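Local coordinates for protein myosin-17 (PDB 7KFL) that probably recruits cargo through its globular tail, the cargo-binding domain of a plant class XI myosin motor, at residues 256-261 with 300-305. Sequence-based numbering, arbitrary orientation.
Sequences NSLLLR and RHIRQA
Leu258 meets Ile302 and Ala305 through one methyl group, CD1. The contact is wholly apolar, and no hydrogen bond joins the two segments. Leu258 CD1 lies 3.6 Å from Ala305 CB, the closest approach between the segments. The same methyl lies 3.8 Å from Ile302 CD1, so here two terminal methyls meet. Ile302 and Ala305 are three residues apart, on neighbouring turns of one helix face, and Leu258 CD1 touches both.

The side-chain torsions explain the touch. In Leu258, CG is anti to the carbonyl carbon (chi1 -66°), and CD1 continues the extended chain toward the other helix. The CA-CB bonds of Leu258 and Ala305 each point at the opposite segment. That of Ile302 does not; its CG1 branch, anti to the backbone N (chi1 -176°), carries CD1 across instead. The Leu258 and Ile302 side chains cross at about a right angle and touch at their ends. The backbones stay well apart, and the closest CA atoms, of Leu258 and Ala305, are 8.1 Å from each other. All three residues are buried, but the two segments bury only 99 Å² between them, both sides summed.

The contact joins the end of helix 236-260 to the start of helix 300-309, within the DIL domain of the globular tail. Arg261 already departs from helical geometry. Earlier on helix 236-260, Asn251 OD1 accepts a hydrogen bond from Ile302 N, while Leu254 touches Ile302 and Phe255 touches Ala305. Helix 267-287 packs against Ile302 through Val273 and Leu277, and helix 150-186 reaches Ser257 and Arg261 through Ile186.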
ATOM      1  N   ASN A 256       8.333 -15.434  -6.731  1.00 46.76           N
ATOM      2  CA  ASN A 256       9.818 -15.514  -6.742  1.00 47.94           C
ATOM      3  C   ASN A 256      10.270 -16.857  -6.153  1.00 49.25           C
ATOM      4  O   ASN A 256      11.292 -17.380  -6.628  1.00 50.50           O
ATOM      5  CB  ASN A 256      10.469 -14.331  -6.022  1.00 47.49           C
ATOM      6  CG  ASN A 256      10.442 -13.051  -6.832  1.00 46.84           C
ATOM      7  OD1 ASN A 256      10.103 -13.056  -8.014  1.00 46.42           O
ATOM      8  ND2 ASN A 256      10.802 -11.946  -6.203  1.00 46.66           N
ATOM      9  N   SER A 257       9.536 -17.403  -5.177  1.00 50.93           N
ATOM     10  CA  SER A 257       9.870 -18.682  -4.492  1.00 51.66           C
ATOM     11  C   SER A 257       9.661 -19.864  -5.451  1.00 53.34           C
ATOM     12  O   SER A 257      10.396 -20.867  -5.320  1.00 52.40           O
ATOM     13  CB  SER A 257       9.090 -18.847  -3.207  1.00 51.40           C
ATOM     14  OG  SER A 257       7.707 -19.030  -3.455  1.00 50.92           O
ATOM     15  N   LEU A 258       8.715 -19.749  -6.393  1.00 54.51           N
ATOM     16  CA  LEU A 258       8.494 -20.762  -7.465  1.00 55.41           C
ATOM     17  C   LEU A 258       9.725 -20.814  -8.379  1.00 56.21           C
ATOM     18  O   LEU A 258      10.088 -21.929  -8.801  1.00 57.48           O
ATOM     19  CB  LEU A 258       7.239 -20.418  -8.275  1.00 55.34           C
ATOM     20  CG  LEU A 258       5.904 -20.486  -7.531  1.00 55.19           C
ATOM     21  CD1 LEU A 258       4.746 -20.477  -8.517  1.00 55.24           C
ATOM     22  CD2 LEU A 258       5.820 -21.712  -6.635  1.00 54.99           C
ATOM     23  N   LEU A 259      10.329 -19.657  -8.671  1.00 56.18           N
ATOM     24  CA  LEU A 259      11.470 -19.525  -9.618  1.00 56.89           C
ATOM     25  C   LEU A 259      12.777 -19.984  -8.961  1.00 56.81           C
ATOM     26  O   LEU A 259      13.626 -20.524  -9.692  1.00 57.59           O
ATOM     27  CB  LEU A 259      11.594 -18.069 -10.077  1.00 57.24           C
ATOM     28  CG  LEU A 259      10.390 -17.474 -10.806  1.00 57.33           C
ATOM     29  CD1 LEU A 259      10.687 -16.041 -11.218  1.00 57.86           C
ATOM     30  CD2 LEU A 259      10.002 -18.302 -12.022  1.00 57.54           C
ATOM     31  N   LEU A 260      12.941 -19.764  -7.650  1.00 55.99           N
ATOM     32  CA  LEU A 260      14.252 -19.878  -6.950  1.00 56.87           C
ATOM     33  C   LEU A 260      14.304 -21.100  -6.022  1.00 57.02           C
ATOM     34  O   LEU A 260      15.432 -21.565  -5.753  1.00 56.94           O
ATOM     35  CB  LEU A 260      14.508 -18.586  -6.167  1.00 57.16           C
ATOM     36  CG  LEU A 260      14.636 -17.314  -7.006  1.00 57.30           C
ATOM     37  CD1 LEU A 260      15.060 -16.141  -6.137  1.00 57.31           C
ATOM     38  CD2 LEU A 260      15.616 -17.503  -8.155  1.00 57.83           C
ATOM     39  N   ARG A 261      13.159 -21.590  -5.533  1.00 57.07           N
ATOM     40  CA  ARG A 261      13.089 -22.774  -4.632  1.00 56.91           C
ATOM     41  C   ARG A 261      12.534 -23.971  -5.409  1.00 57.83           C
ATOM     42  O   ARG A 261      11.362 -23.909  -5.834  1.00 57.24           O
ATOM     43  CB  ARG A 261      12.225 -22.481  -3.403  1.00 55.87           C
ATOM     44  CG  ARG A 261      12.654 -21.249  -2.624  1.00 55.42           C
ATOM     45  CD  ARG A 261      12.221 -21.344  -1.175  1.00 55.26           C
ATOM     46  NE  ARG A 261      12.741 -20.248  -0.374  1.00 54.62           N
ATOM     47  CZ  ARG A 261      12.816 -20.242   0.953  1.00 55.10           C
ATOM     48  NH1 ARG A 261      12.404 -21.283   1.660  1.00 55.64           N
ATOM     49  NH2 ARG A 261      13.309 -19.185   1.574  1.00 55.45           N
ATOM     50  N   ARG A 300      -1.908 -11.699 -10.217  1.00 59.01           N
ATOM     51  CA  ARG A 300      -2.130 -12.321 -11.554  1.00 60.89           C
ATOM     52  C   ARG A 300      -0.959 -13.248 -11.917  1.00 59.76           C
ATOM     53  O   ARG A 300      -1.224 -14.275 -12.568  1.00 58.52           O
ATOM     54  CB  ARG A 300      -2.374 -11.253 -12.628  1.00 63.41           C
ATOM     55  CG  ARG A 300      -1.239 -10.256 -12.817  1.00 65.80           C
ATOM     56  CD  ARG A 300      -1.669  -9.062 -13.653  1.00 68.82           C
ATOM     57  NE  ARG A 300      -0.678  -7.987 -13.633  1.00 70.92           N
ATOM     58  CZ  ARG A 300      -0.096  -7.439 -14.702  1.00 72.51           C
ATOM     59  NH1 ARG A 300      -0.401  -7.838 -15.928  1.00 73.23           N
ATOM     60  NH2 ARG A 300       0.790  -6.470 -14.538  1.00 72.95           N
ATOM     61  N   HIS A 301       0.275 -12.915 -11.516  1.00 59.10           N
ATOM     62  CA  HIS A 301       1.491 -13.746 -11.744  1.00 58.58           C
ATOM     63  C   HIS A 301       1.373 -15.067 -10.976  1.00 57.68           C
ATOM     64  O   HIS A 301       1.380 -16.131 -11.624  1.00 58.86           O
ATOM     65  CB  HIS A 301       2.779 -13.023 -11.321  1.00 58.84           C
ATOM     66  CG  HIS A 301       3.178 -11.878 -12.190  1.00 59.18           C
ATOM     67  ND1 HIS A 301       4.103 -12.016 -13.208  1.00 59.68           N
ATOM     68  CD2 HIS A 301       2.817 -10.577 -12.178  1.00 58.93           C
ATOM     69  CE1 HIS A 301       4.280 -10.851 -13.797  1.00 60.12           C
ATOM     70  NE2 HIS A 301       3.501  -9.952 -13.184  1.00 59.81           N
ATOM     71  N   ILE A 302       1.297 -14.997  -9.644  1.00 56.62           N
ATOM     72  CA  ILE A 302       1.280 -16.195  -8.750  1.00 55.89           C
ATOM     73  C   ILE A 302       0.049 -17.049  -9.080  1.00 55.92           C
ATOM     74  O   ILE A 302       0.195 -18.281  -9.124  1.00 56.02           O
ATOM     75  CB  ILE A 302       1.355 -15.811  -7.253  1.00 54.54           C
ATOM     76  CG1 ILE A 302       1.434 -17.047  -6.349  1.00 54.03           C
ATOM     77  CG2 ILE A 302       0.205 -14.906  -6.836  1.00 54.26           C
ATOM     78  CD1 ILE A 302       2.607 -17.959  -6.633  1.00 54.12           C
ATOM     79  N   ARG A 303      -1.106 -16.420  -9.325  1.00 56.57           N
ATOM     80  CA  ARG A 303      -2.378 -17.110  -9.678  1.00 57.45           C
ATOM     81  C   ARG A 303      -2.157 -17.993 -10.914  1.00 57.61           C
ATOM     82  O   ARG A 303      -2.496 -19.195 -10.849  1.00 57.11           O
ATOM     83  CB  ARG A 303      -3.495 -16.090  -9.925  1.00 57.81           C
ATOM     84  CG  ARG A 303      -4.065 -15.479  -8.653  1.00 57.89           C
ATOM     85  CD  ARG A 303      -4.822 -14.190  -8.910  1.00 58.18           C
ATOM     86  NE  ARG A 303      -5.911 -14.369  -9.860  1.00 59.06           N
ATOM     87  CZ  ARG A 303      -6.584 -13.381 -10.446  1.00 59.32           C
ATOM     88  NH1 ARG A 303      -6.291 -12.117 -10.189  1.00 58.87           N
ATOM     89  NH2 ARG A 303      -7.556 -13.667 -11.295  1.00 60.46           N
ATOM     90  N   GLN A 304      -1.596 -17.417 -11.980  1.00 58.00           N
ATOM     91  CA  GLN A 304      -1.358 -18.091 -13.286  1.00 59.32           C
ATOM     92  C   GLN A 304      -0.288 -19.178 -13.120  1.00 59.63           C
ATOM     93  O   GLN A 304      -0.499 -20.288 -13.647  1.00 60.54           O
ATOM     94  CB  GLN A 304      -0.966 -17.063 -14.349  1.00 59.96           C
ATOM     95  CG  GLN A 304      -2.149 -16.240 -14.844  1.00 60.85           C
ATOM     96  CD  GLN A 304      -1.748 -15.110 -15.762  1.00 61.60           C
ATOM     97  OE1 GLN A 304      -0.744 -15.180 -16.468  1.00 62.23           O
ATOM     98  NE2 GLN A 304      -2.546 -14.054 -15.771  1.00 62.13           N
ATOM     99  N   ALA A 305       0.807 -18.868 -12.417  1.00 59.59           N
ATOM    100  CA  ALA A 305       1.918 -19.799 -12.104  1.00 59.91           C
ATOM    101  C   ALA A 305       1.384 -21.015 -11.337  1.00 60.53           C
ATOM    102  O   ALA A 305       1.761 -22.147 -11.683  1.00 61.57           O
ATOM    103  CB  ALA A 305       2.986 -19.085 -11.314  1.00 59.67           C
TER